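Local coordinates for protein DNA polymerase III subunit beta (Helicobacter pylori 26695, PDB 4S3I) that forms a ring-shaped sliding clamp that tethers DNA polymerases and other proteins to DNA and makes replication processive, at residues G70-K75 with D96-K101; L78-C83 with F107-F112; I35-E38 with K43-L46; Q20-K25 with S51-K56; E13-Y18 with N230-F235. One frame throughout, in Å; residues are numbered along the deposited sequence.

Overall arrangement
Four of the five contacts lie inside the N-terminal clamp domain, and the fifth ties that domain to the central one. Interactions 1 and 2, with centres about 6 Å apart, join the five-stranded sheet containing strands 97-102 and 105-110 to strand 68-73 and helix 74-82. Interaction 3 is a hairpin in the other sheet, its centre about 11 Å from those of interactions 1 and 5. Interactions 4 and 5 have centres about 12 Å apart, where strands 53-60 and 233-238 are neighbours and that sheet passes from one domain into the next. Along the chain, interaction 5 encloses the others and interaction 3 nests inside interaction 4. Interaction 2 alone is touched by the second subunit of the ring.

Interaction 1 (G70-K75 with D96-K101); sequences GTINGK and DSLAIK
Ile72 on strand 68-73 and Leu98 on strand 97-102 make the closest backbone approach, with CA atoms 7.2 Å apart, too wide for strand pairing. The two strands belong to different sheets of the N-terminal DNA-clamp domain, and their side chains meet in the interior between them. The CB bonds of Ile72, Leu98 and Ile100 all point toward the opposing strand. Ile72 extends fully: CG1 is anti to the backbone N (chi1 -172°) and CD1 continues outward (chi2 -171°), which brings that methyl deep into the interior. There it lies 3.5 Å from Leu98 CD2, a tight methyl-to-methyl contact between side chains that cross at about a right angle. Leu109 and Phe77 also pack on Ile72, so strand 105-110 and helix 74-82 help enclose it.

Just beyond Ile72 the chain turns into helix 74-82, with Asn73 at the N-cap: its OD1 accepts the backbone N of Lys76. Ile72 sits one residue before the N-cap, and the contact between these two segments is buried and made by apolar side chains. A looser touch completes it farther along the partner strand, where Ile72 CD1 stands 4.3 Å from Ile100 CD1.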
# COMPACT_ATOMS: atom_id res chain seq x y z
N GLY A 70 10.78 3.84 33.86
CA GLY A 70 11.79 4.24 32.88
C GLY A 70 11.09 4.72 31.61
O GLY A 70 9.87 4.79 31.57
N THR A 71 11.87 5.06 30.58
CA THR A 71 11.30 5.47 29.28
C THR A 71 12.15 4.89 28.18
O THR A 71 13.31 4.57 28.41
CB THR A 71 11.30 6.99 29.07
OG1 THR A 71 12.60 7.40 28.61
CG2 THR A 71 10.93 7.74 30.35
N ILE A 72 11.59 4.79 26.98
CA ILE A 72 12.33 4.24 25.85
C ILE A 72 11.70 4.75 24.56
O ILE A 72 10.49 4.97 24.49
CB ILE A 72 12.33 2.69 25.89
CG1 ILE A 72 13.24 2.09 24.83
CG2 ILE A 72 10.90 2.12 25.82
CD1 ILE A 72 13.11 0.58 24.68
N ASN A 73 12.54 4.97 23.54
CA ASN A 73 12.06 5.34 22.22
C ASN A 73 11.11 4.28 21.68
O ASN A 73 11.50 3.13 21.47
CB ASN A 73 13.23 5.53 21.25
CG ASN A 73 12.78 6.04 19.89
OD1 ASN A 73 12.40 5.26 19.03
ND2 ASN A 73 12.84 7.36 19.70
N GLY A 74 9.85 4.66 21.47
CA GLY A 74 8.82 3.70 21.09
C GLY A 74 9.00 3.06 19.73
O GLY A 74 8.67 1.89 19.53
N LYS A 75 9.51 3.82 18.77
CA LYS A 75 9.67 3.27 17.42
C LYS A 75 10.80 2.24 17.37
O LYS A 75 10.65 1.16 16.81
CB LYS A 75 9.90 4.39 16.40
CG LYS A 75 10.17 3.86 14.96
CD LYS A 75 10.77 4.96 14.07
CE LYS A 75 10.79 4.53 12.60
NZ LYS A 75 11.60 3.31 12.36
N ASP A 96 21.07 4.74 32.91
CA ASP A 96 20.25 5.64 32.10
C ASP A 96 19.81 4.87 30.86
O ASP A 96 19.53 5.46 29.82
CB ASP A 96 21.14 6.82 31.68
CG ASP A 96 20.38 8.12 31.54
OD1 ASP A 96 19.13 8.12 31.62
OD2 ASP A 96 21.05 9.16 31.35
N SER A 97 19.77 3.55 30.96
CA SER A 97 19.67 2.71 29.78
C SER A 97 18.75 1.52 30.02
O SER A 97 18.72 0.98 31.13
CB SER A 97 21.06 2.25 29.37
OG SER A 97 20.99 1.26 28.37
N LEU A 98 17.98 1.14 29.00
CA LEU A 98 17.13 -0.03 29.10
C LEU A 98 17.75 -1.18 28.32
O LEU A 98 18.03 -1.04 27.12
CB LEU A 98 15.74 0.24 28.53
CG LEU A 98 14.82 -0.99 28.65
CD1 LEU A 98 14.58 -1.29 30.13
CD2 LEU A 98 13.50 -0.83 27.91
N ALA A 99 17.97 -2.32 28.98
CA ALA A 99 18.51 -3.49 28.29
C ALA A 99 17.39 -4.43 27.87
O ALA A 99 16.45 -4.66 28.63
CB ALA A 99 19.53 -4.22 29.16
N ILE A 100 17.49 -4.96 26.66
CA ILE A 100 16.50 -5.92 26.17
C ILE A 100 17.22 -7.22 25.83
O ILE A 100 18.16 -7.21 25.03
CB ILE A 100 15.81 -5.41 24.91
CG1 ILE A 100 15.07 -4.09 25.19
CG2 ILE A 100 14.86 -6.47 24.33
CD1 ILE A 100 14.69 -3.35 23.90
N LYS A 101 16.80 -8.34 26.41
CA LYS A 101 17.49 -9.61 26.16
C LYS A 101 16.53 -10.70 25.77
O LYS A 101 15.43 -10.82 26.32
CB LYS A 101 18.30 -10.06 27.38
CG LYS A 101 18.83 -8.95 28.24
CD LYS A 101 20.28 -8.65 27.92
CE LYS A 101 21.18 -9.82 28.28
NZ LYS A 101 22.63 -9.47 28.15

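Interaction 2 (L78-C83 with F107-F112)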
# COMPACT_ATOMS: atom_id res chain seq x y z
N LEU A 78 9.77 -0.98 19.22
CA LEU A 78 8.95 -1.87 18.40
C LEU A 78 9.78 -2.49 17.26
O LEU A 78 9.60 -3.67 16.93
CB LEU A 78 7.74 -1.14 17.85
CG LEU A 78 6.92 -1.92 16.82
CD1 LEU A 78 6.42 -3.24 17.40
CD2 LEU A 78 5.76 -1.07 16.32
N ASP A 79 10.68 -1.71 16.67
CA ASP A 79 11.49 -2.26 15.58
C ASP A 79 12.30 -3.46 16.06
O ASP A 79 12.39 -4.47 15.37
CB ASP A 79 12.41 -1.18 14.97
CG ASP A 79 11.66 -0.21 14.06
OD1 ASP A 79 10.57 -0.57 13.58
OD2 ASP A 79 12.17 0.91 13.83
N ILE A 80 12.87 -3.34 17.26
CA ILE A 80 13.61 -4.44 17.87
C ILE A 80 12.72 -5.65 18.17
O ILE A 80 12.99 -6.75 17.70
CB ILE A 80 14.29 -3.99 19.17
CG1 ILE A 80 15.42 -3.00 18.87
CG2 ILE A 80 14.82 -5.19 19.94
CD1 ILE A 80 16.02 -2.39 20.14
N ILE A 81 11.66 -5.44 18.95
CA ILE A 81 10.77 -6.54 19.33
C ILE A 81 10.22 -7.30 18.13
O ILE A 81 10.17 -8.54 18.13
CB ILE A 81 9.60 -6.05 20.22
CG1 ILE A 81 10.13 -5.36 21.47
CG2 ILE A 81 8.67 -7.21 20.60
CD1 ILE A 81 11.19 -6.17 22.21
N SER A 82 9.82 -6.58 17.08
CA SER A 82 9.20 -7.23 15.93
C SER A 82 10.17 -8.16 15.21
O SER A 82 9.77 -9.05 14.45
CB SER A 82 8.62 -6.19 14.97
OG SER A 82 9.63 -5.38 14.41
N CYS A 83 11.46 -7.97 15.45
CA CYS A 83 12.48 -8.80 14.80
C CYS A 83 12.95 -9.97 15.66
O CYS A 83 13.81 -10.74 15.24
CB CYS A 83 13.68 -7.94 14.37
SG CYS A 83 13.33 -6.97 12.89
N PHE A 107 20.09 -5.91 23.50
CA PHE A 107 20.09 -4.55 23.00
C PHE A 107 20.14 -3.57 24.13
O PHE A 107 19.74 -3.90 25.26
CB PHE A 107 18.81 -4.27 22.21
CG PHE A 107 18.47 -5.32 21.21
CD1 PHE A 107 17.90 -6.53 21.61
CD2 PHE A 107 18.70 -5.11 19.86
CE1 PHE A 107 17.59 -7.50 20.69
CE2 PHE A 107 18.38 -6.07 18.94
CZ PHE A 107 17.82 -7.27 19.35
N LYS A 108 20.60 -2.37 23.84
CA LYS A 108 20.53 -1.27 24.79
C LYS A 108 19.96 -0.02 24.13
O LYS A 108 20.30 0.30 22.99
CB LYS A 108 21.91 -0.98 25.38
CG LYS A 108 22.40 -2.02 26.37
CD LYS A 108 23.72 -1.62 27.01
CE LYS A 108 24.77 -1.26 25.95
NZ LYS A 108 25.34 -2.43 25.20
N LEU A 109 19.07 0.67 24.83
CA LEU A 109 18.52 1.93 24.35
C LEU A 109 18.54 2.93 25.50
O LEU A 109 18.33 2.57 26.66
CB LEU A 109 17.10 1.76 23.79
CG LEU A 109 16.97 1.05 22.45
CD1 LEU A 109 15.52 0.80 22.08
CD2 LEU A 109 17.65 1.87 21.35
N PRO A 110 18.82 4.20 25.18
CA PRO A 110 18.95 5.20 26.24
C PRO A 110 17.57 5.61 26.79
O PRO A 110 16.62 5.71 26.03
CB PRO A 110 19.61 6.38 25.53
CG PRO A 110 19.11 6.26 24.07
CD PRO A 110 18.98 4.78 23.82
N MET A 111 17.49 5.83 28.10
CA MET A 111 16.24 6.29 28.70
C MET A 111 16.33 7.79 28.98
O MET A 111 17.43 8.32 29.16
CB MET A 111 15.98 5.53 30.00
CG MET A 111 15.95 4.01 29.86
SD MET A 111 15.07 3.31 31.26
CE MET A 111 16.18 3.68 32.61
N PHE A 112 15.19 8.47 29.01
CA PHE A 112 15.16 9.87 29.44
C PHE A 112 14.67 10.00 30.89
O PHE A 112 14.18 9.03 31.47
CB PHE A 112 14.26 10.70 28.51
CG PHE A 112 14.79 10.86 27.11
CD1 PHE A 112 16.16 11.02 26.88
CD2 PHE A 112 13.93 10.87 26.03
CE1 PHE A 112 16.65 11.17 25.58
CE2 PHE A 112 14.41 11.01 24.73
CZ PHE A 112 15.77 11.16 24.51
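Phe107 opens the segment, on strand 105-110, and its ring lies flat over the end of one branch of Ile80 on helix 74-82. The methyl CG2 of Ile80 sits 3.5 Å from the centroid of the Phe107 ring and only 5° off the ring normal, a CH-pi contact over the centre of the face. CG2 is the branch anti to the backbone N of Ile80, while CG1, anti to the carbonyl carbon (chi1 -69°), runs toward the root of the ring, where Ile80 CD1 is 3.8 Å from Phe107 CD2. The two side chains run past each other in opposite directions, and both branches of the isoleucine touch the ring.

Lys108 turns its CB bond away from the helix, and its NZ is hydrogen-bonded to Thr301 OG1 of the second subunit. Phe107 and Lys108 also pair with a strand of that subunit in an antiparallel ladder, the continuous sheet that closes the dimeric sliding-clamp ring. The packing of Ile80 on the sheet reaches the subunit interface itself, where Ile80 also touches Ser275 of the second subunit and Phe107 packs on Leu272 of the same neighbouring chain.

Leu109 returns to the helix side, its CB bond pointing toward helix 74-82 as that of Phe107 does, with the outward-turned Lys108 between them. It meets Ile80 tip to tip, its CD1 3.8 Å from Ile80 CD1.

Interaction 3 (I35-E38 with K43-L46)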
# COMPACT_ATOMS: atom_id res chain seq x y z
N ILE A 35 8.09 6.11 25.06
CA ILE A 35 7.06 5.46 25.85
C ILE A 35 7.52 5.38 27.31
O ILE A 35 8.66 4.98 27.59
CB ILE A 35 6.79 4.05 25.31
CG1 ILE A 35 6.08 4.14 23.96
CG2 ILE A 35 5.96 3.25 26.31
CD1 ILE A 35 6.00 2.81 23.17
N HIS A 36 6.64 5.78 28.23
CA HIS A 36 6.91 5.67 29.66
C HIS A 36 6.58 4.23 30.09
O HIS A 36 5.55 3.66 29.70
CB HIS A 36 6.05 6.68 30.42
CG HIS A 36 6.26 6.69 31.90
ND1 HIS A 36 5.66 5.78 32.75
CD2 HIS A 36 6.97 7.53 32.70
CE1 HIS A 36 6.00 6.05 34.00
NE2 HIS A 36 6.79 7.11 33.99
N LEU A 37 7.47 3.64 30.89
CA LEU A 37 7.28 2.27 31.35
C LEU A 37 7.19 2.28 32.87
O LEU A 37 7.92 3.01 33.54
CB LEU A 37 8.46 1.39 30.93
CG LEU A 37 8.81 1.27 29.46
CD1 LEU A 37 10.06 0.40 29.28
CD2 LEU A 37 7.64 0.68 28.68
N GLU A 38 6.29 1.47 33.41
CA GLU A 38 6.18 1.34 34.87
C GLU A 38 5.83 -0.09 35.26
O GLU A 38 4.84 -0.64 34.79
CB GLU A 38 5.16 2.32 35.44
CG GLU A 38 4.89 2.11 36.93
CD GLU A 38 4.46 3.39 37.65
OE1 GLU A 38 3.77 4.23 37.04
OE2 GLU A 38 4.82 3.54 38.84
N LYS A 43 2.11 -6.26 36.68
CA LYS A 43 1.78 -5.57 35.43
C LYS A 43 2.94 -4.70 34.94
O LYS A 43 3.70 -4.15 35.75
CB LYS A 43 0.52 -4.70 35.59
CG LYS A 43 -0.79 -5.46 35.84
CD LYS A 43 -1.98 -4.49 35.90
CE LYS A 43 -3.33 -5.20 35.95
NZ LYS A 43 -4.48 -4.24 35.98
N LEU A 44 3.07 -4.59 33.61
CA LEU A 44 3.91 -3.55 33.00
C LEU A 44 2.97 -2.57 32.30
O LEU A 44 2.22 -2.95 31.42
CB LEU A 44 4.87 -4.14 31.96
CG LEU A 44 5.54 -3.10 31.05
CD1 LEU A 44 6.59 -2.32 31.84
CD2 LEU A 44 6.17 -3.74 29.83
N PHE A 45 3.01 -1.31 32.72
CA PHE A 45 2.22 -0.27 32.09
C PHE A 45 3.10 0.47 31.09
O PHE A 45 4.24 0.83 31.39
CB PHE A 45 1.69 0.71 33.13
CG PHE A 45 0.60 0.15 33.99
CD1 PHE A 45 0.91 -0.59 35.13
CD2 PHE A 45 -0.74 0.34 33.66
CE1 PHE A 45 -0.11 -1.12 35.94
CE2 PHE A 45 -1.76 -0.19 34.46
CZ PHE A 45 -1.44 -0.92 35.60
N LEU A 46 2.54 0.71 29.92
CA LEU A 46 3.23 1.42 28.86
C LEU A 46 2.33 2.59 28.49
O LEU A 46 1.13 2.39 28.24
CB LEU A 46 3.48 0.50 27.67
CG LEU A 46 4.16 -0.85 27.92
CD1 LEU A 46 3.15 -1.93 28.25
CD2 LEU A 46 5.01 -1.30 26.72
O HOH W 1 3.81 3.75 32.28
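Leu37 and Leu46 lean together on one face of the sheet, crossing obliquely with Leu37 CD2 3.8 Å from Leu46 CD2. Beside them Ile35 approaches the root of the same leucine: its CG2, the branch anti to the backbone N, reaches Leu46 CB at 3.9 Å. Leu16 and Leu19 of helix 9-19 close over Ile35 and Leu46, making this the inner, apolar face.

Glu38 and Phe45 occupy the other face. The Phe45 ring swings away from its partner, CG anti to the carbonyl carbon (chi1 -72°), yet keeps its edge toward Glu38 O, which lies in the ring plane. Between these two residues the backbones are joined twice: Glu38 N donates to Phe45 O at 2.9 Å, and Phe45 N donates almost straight to Glu38 O at 2.8 Å. A water 2.8 Å from His36 ND1, in the plane of the imidazole, also donates a weak bond to Phe45 O, a loose water link from the histidine edge to the neighbouring strand.

With Leu37-Leu46 a non-hydrogen-bonded pair, Glu38-Phe45 a hydrogen-bonded one, and the strands running at 161° to each other, this is an antiparallel beta hairpin in the sheet that runs from the N-terminal into the central clamp domain.

Interaction 4 (Q20-K25 with S51-K56); sequences QAFLDK and SDIGLK
Phe22 lays one face of its ring over Leu55, whose CB stands 3.7 Å from the ring centroid and 8° off the normal, a CH-pi contact centred on the ring. Leu55 CD2 touches the rim too, 3.8 Å from Phe22 CE2. Ile53, two residues back on strand 53-60, comes instead at the edge: its CG1 lies near the ring plane, 3.9 Å from Phe22 CE1, and the side chains cross at about a right angle. Gly54 lies between them, its CA 3.8 Å from Phe22 CD1, so the ring also touches the backbone.

The loop carrying Phe22 follows helix 9-19 and is tied to itself. Gln20 O accepts Lys25 NZ at 2.8 Å and Leu23 N at 3.2 Å, the two donors reaching the carbonyl from opposite faces of its plane. Leu212 of helix 203-212 also packs on Phe22, which places the ring where the N-terminal and central clamp domains meet.

Across the contact itself the chemistry is purely apolar: dispersion and CH-pi attraction join the loop to the strand, while the polar bonds within the loop probably help to hold the turn that presents the aromatic ring.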
# COMPACT_ATOMS: atom_id res chain seq x y z
N GLN A 20 2.20 3.31 18.88
CA GLN A 20 2.97 4.05 17.87
C GLN A 20 2.27 5.35 17.48
O GLN A 20 2.92 6.38 17.29
CB GLN A 20 3.23 3.18 16.65
CG GLN A 20 4.09 1.95 16.96
CD GLN A 20 5.46 2.33 17.48
OE1 GLN A 20 6.23 3.00 16.79
NE2 GLN A 20 5.77 1.92 18.71
N ALA A 21 0.94 5.32 17.40
CA ALA A 21 0.19 6.47 16.90
C ALA A 21 0.23 7.65 17.84
O ALA A 21 -0.18 8.76 17.48
CB ALA A 21 -1.25 6.07 16.61
N PHE A 22 0.72 7.43 19.06
CA PHE A 22 0.72 8.47 20.08
C PHE A 22 2.10 9.04 20.32
O PHE A 22 2.32 9.77 21.29
CB PHE A 22 0.14 7.94 21.39
CG PHE A 22 -1.26 7.43 21.26
CD1 PHE A 22 -2.34 8.22 21.62
CD2 PHE A 22 -1.50 6.16 20.76
CE1 PHE A 22 -3.65 7.75 21.49
CE2 PHE A 22 -2.81 5.68 20.62
CZ PHE A 22 -3.88 6.48 20.99
N LEU A 23 3.04 8.71 19.43
CA LEU A 23 4.40 9.21 19.53
C LEU A 23 4.69 10.17 18.40
O LEU A 23 4.24 9.95 17.27
CB LEU A 23 5.39 8.05 19.44
CG LEU A 23 5.20 6.95 20.47
CD1 LEU A 23 6.07 5.76 20.12
CD2 LEU A 23 5.56 7.48 21.83
N ASP A 24 5.45 11.22 18.68
CA ASP A 24 6.01 12.02 17.62
C ASP A 24 7.36 11.38 17.30
O ASP A 24 8.32 11.56 18.04
CB ASP A 24 6.17 13.47 18.08
CG ASP A 24 4.83 14.15 18.31
OD1 ASP A 24 3.87 13.78 17.60
OD2 ASP A 24 4.73 15.04 19.20
N LYS A 25 7.40 10.61 16.22
CA LYS A 25 8.50 9.68 15.99
C LYS A 25 9.74 10.25 15.29
O LYS A 25 10.80 9.63 15.33
CB LYS A 25 8.01 8.42 15.27
CG LYS A 25 6.99 7.60 16.07
CD LYS A 25 6.41 6.43 15.28
CE LYS A 25 5.28 6.86 14.34
NZ LYS A 25 4.13 7.50 15.07
N SER A 51 -0.23 16.75 25.83
CA SER A 51 -1.32 17.58 26.35
C SER A 51 -2.67 17.28 25.67
O SER A 51 -3.73 17.46 26.26
CB SER A 51 -0.98 19.06 26.19
OG SER A 51 -0.80 19.38 24.81
N ASP A 52 -2.62 16.80 24.43
CA ASP A 52 -3.82 16.71 23.59
C ASP A 52 -4.47 15.33 23.57
O ASP A 52 -5.69 15.21 23.41
CB ASP A 52 -3.48 17.13 22.16
CG ASP A 52 -2.91 18.55 22.07
OD1 ASP A 52 -2.34 19.04 23.06
OD2 ASP A 52 -3.05 19.16 20.99
N ILE A 53 -3.66 14.28 23.70
CA ILE A 53 -4.15 12.92 23.50
C ILE A 53 -3.17 11.92 24.10
O ILE A 53 -1.98 12.24 24.27
CB ILE A 53 -4.34 12.62 21.99
CG1 ILE A 53 -5.12 11.33 21.77
CG2 ILE A 53 -2.99 12.55 21.28
CD1 ILE A 53 -5.56 11.16 20.34
N GLY A 54 -3.64 10.72 24.43
CA GLY A 54 -2.77 9.74 25.04
C GLY A 54 -3.39 8.38 25.26
O GLY A 54 -4.62 8.23 25.29
N LEU A 55 -2.53 7.38 25.39
CA LEU A 55 -2.94 6.01 25.60
C LEU A 55 -2.09 5.42 26.71
O LEU A 55 -0.86 5.56 26.72
CB LEU A 55 -2.72 5.19 24.33
CG LEU A 55 -3.02 3.69 24.49
CD1 LEU A 55 -4.50 3.48 24.83
CD2 LEU A 55 -2.62 2.93 23.23
N LYS A 56 -2.75 4.76 27.67
CA LYS A 56 -2.05 4.00 28.70
C LYS A 56 -2.55 2.56 28.65
O LYS A 56 -3.75 2.31 28.72
CB LYS A 56 -2.31 4.63 30.08
CG LYS A 56 -1.78 3.83 31.26
CD LYS A 56 -2.12 4.56 32.56
CE LYS A 56 -1.47 3.91 33.78
NZ LYS A 56 -1.65 4.74 35.01

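Interaction 5 (E13-Y18 with N230-F235); sequences ENALRY and NEMHTF
The backbone N atoms of His233 and Met232, two residues that touch helix 9-19, both turn to the side-chain oxygen of Asn230. His233 N donates to Asn230 OD1 at 2.8 Å, nearly in line with the side-chain C=O, and Met232 N adds a weak bond to the same oxygen. This Asx motif shapes the turn leading into strand 233-238 and probably helps to place both side chains against the helix.

His233 meets Tyr18 edge to face. The planes stand at 78° with centroids 5.0 Å apart, and the histidine edge points at the tyrosine face, NE2 3.8 Å above its plane and toward the rim. Its nearest atom is CE1, 3.8 Å from Tyr18 CD2. Imidazole atom ND1 is hydrogen-bonded to Ser57 OG, a second-shell link to strand 53-60 that helps fix the ring's rotation.

Met232 runs out fully extended. Its CG lies over one face of the His233 ring, and its CE ends 4.2 Å from Ala15 CB and 4.4 Å from Tyr18 CD2. On the helix itself, one turn apart, Arg17 NH2 and Glu13 OE1 form a salt bridge of 2.7 Å.

Helix 9-19 belongs to the N-terminal clamp domain and strand 233-238 to the central one, so these contacts bridge the junction beside their shared sheet. Between these two segments the contact is aromatic and apolar, while His233 ND1 makes a polar link across the domain junction to Ser57 OG. Its hold therefore probably depends on shape and on the rotation of the histidine, which Ser57 helps to set.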
# COMPACT_ATOMS: atom_id res chain seq x y z
N GLU A 13 4.78 -6.82 21.75
CA GLU A 13 4.72 -6.29 20.39
C GLU A 13 3.36 -5.66 20.10
O GLU A 13 3.27 -4.54 19.60
CB GLU A 13 5.03 -7.39 19.36
CG GLU A 13 4.90 -6.93 17.89
CD GLU A 13 5.42 -7.95 16.89
OE1 GLU A 13 5.43 -7.65 15.67
OE2 GLU A 13 5.83 -9.06 17.30
N ASN A 14 2.29 -6.38 20.44
CA ASN A 14 0.94 -5.84 20.30
C ASN A 14 0.75 -4.51 21.05
O ASN A 14 0.21 -3.55 20.49
CB ASN A 14 -0.11 -6.86 20.76
CG ASN A 14 -0.32 -7.95 19.75
OD1 ASN A 14 -0.23 -7.71 18.54
ND2 ASN A 14 -0.61 -9.16 20.23
N ALA A 15 1.19 -4.47 22.30
CA ALA A 15 1.07 -3.23 23.06
C ALA A 15 1.83 -2.09 22.37
O ALA A 15 1.33 -0.97 22.26
CB ALA A 15 1.55 -3.42 24.50
N LEU A 16 3.04 -2.38 21.90
CA LEU A 16 3.85 -1.36 21.23
C LEU A 16 3.21 -0.88 19.93
O LEU A 16 3.31 0.31 19.57
CB LEU A 16 5.26 -1.87 20.97
CG LEU A 16 6.09 -2.11 22.22
CD1 LEU A 16 7.45 -2.67 21.84
CD2 LEU A 16 6.24 -0.83 23.03
N ARG A 17 2.56 -1.79 19.22
CA ARG A 17 1.91 -1.40 17.97
C ARG A 17 0.83 -0.35 18.19
O ARG A 17 0.76 0.65 17.47
CB ARG A 17 1.37 -2.62 17.21
CG ARG A 17 2.48 -3.42 16.52
CD ARG A 17 1.96 -4.44 15.49
NE ARG A 17 3.06 -5.28 15.03
CZ ARG A 17 4.00 -4.89 14.16
NH1 ARG A 17 3.98 -3.67 13.65
NH2 ARG A 17 4.97 -5.73 13.81
N TYR A 18 0.00 -0.56 19.20
CA TYR A 18 -1.05 0.40 19.52
C TYR A 18 -0.49 1.75 19.90
O TYR A 18 -1.11 2.78 19.64
CB TYR A 18 -1.88 -0.11 20.69
CG TYR A 18 -2.84 -1.21 20.33
CD1 TYR A 18 -3.78 -1.05 19.33
CD2 TYR A 18 -2.82 -2.41 21.04
CE1 TYR A 18 -4.68 -2.06 19.02
CE2 TYR A 18 -3.71 -3.42 20.75
CZ TYR A 18 -4.64 -3.25 19.74
OH TYR A 18 -5.52 -4.26 19.45
N ASN A 230 -11.23 0.31 28.66
CA ASN A 230 -11.62 -1.09 28.84
C ASN A 230 -10.57 -1.76 29.72
O ASN A 230 -9.82 -1.06 30.41
CB ASN A 230 -11.82 -1.83 27.51
CG ASN A 230 -10.56 -1.89 26.65
OD1 ASN A 230 -9.45 -1.54 27.09
ND2 ASN A 230 -10.73 -2.34 25.42
N GLU A 231 -10.50 -3.09 29.73
CA GLU A 231 -9.61 -3.74 30.69
C GLU A 231 -8.14 -3.47 30.38
O GLU A 231 -7.34 -3.27 31.30
CB GLU A 231 -9.90 -5.24 30.83
CG GLU A 231 -9.53 -5.81 32.21
CD GLU A 231 -10.53 -6.84 32.72
OE1 GLU A 231 -10.10 -7.94 33.13
OE2 GLU A 231 -11.75 -6.54 32.73
N MET A 232 -7.79 -3.41 29.09
CA MET A 232 -6.40 -3.20 28.69
C MET A 232 -5.98 -1.72 28.51
O MET A 232 -4.83 -1.36 28.80
CB MET A 232 -6.08 -3.99 27.40
CG MET A 232 -4.66 -3.76 26.88
SD MET A 232 -4.21 -4.77 25.45
CE MET A 232 -2.57 -4.11 25.10
N HIS A 233 -6.90 -0.88 28.04
CA HIS A 233 -6.54 0.48 27.65
C HIS A 233 -7.25 1.59 28.40
O HIS A 233 -8.43 1.47 28.75
CB HIS A 233 -6.82 0.68 26.16
CG HIS A 233 -6.12 -0.29 25.26
ND1 HIS A 233 -4.74 -0.37 25.18
CD2 HIS A 233 -6.60 -1.21 24.39
CE1 HIS A 233 -4.41 -1.30 24.30
NE2 HIS A 233 -5.52 -1.82 23.80
N THR A 234 -6.52 2.68 28.64
CA THR A 234 -7.13 3.95 29.02
C THR A 234 -6.68 4.97 27.99
O THR A 234 -5.49 5.28 27.89
CB THR A 234 -6.71 4.42 30.42
OG1 THR A 234 -7.01 3.40 31.39
CG2 THR A 234 -7.43 5.72 30.80
N PHE A 235 -7.63 5.47 27.21
CA PHE A 235 -7.36 6.46 26.18
C PHE A 235 -7.97 7.77 26.63
O PHE A 235 -9.05 7.78 27.25
CB PHE A 235 -8.04 6.01 24.88
CG PHE A 235 -8.11 7.08 23.82
CD1 PHE A 235 -7.14 7.16 22.84
CD2 PHE A 235 -9.18 7.99 23.78
CE1 PHE A 235 -7.21 8.13 21.84
CE2 PHE A 235 -9.26 8.96 22.80
CZ PHE A 235 -8.26 9.04 21.82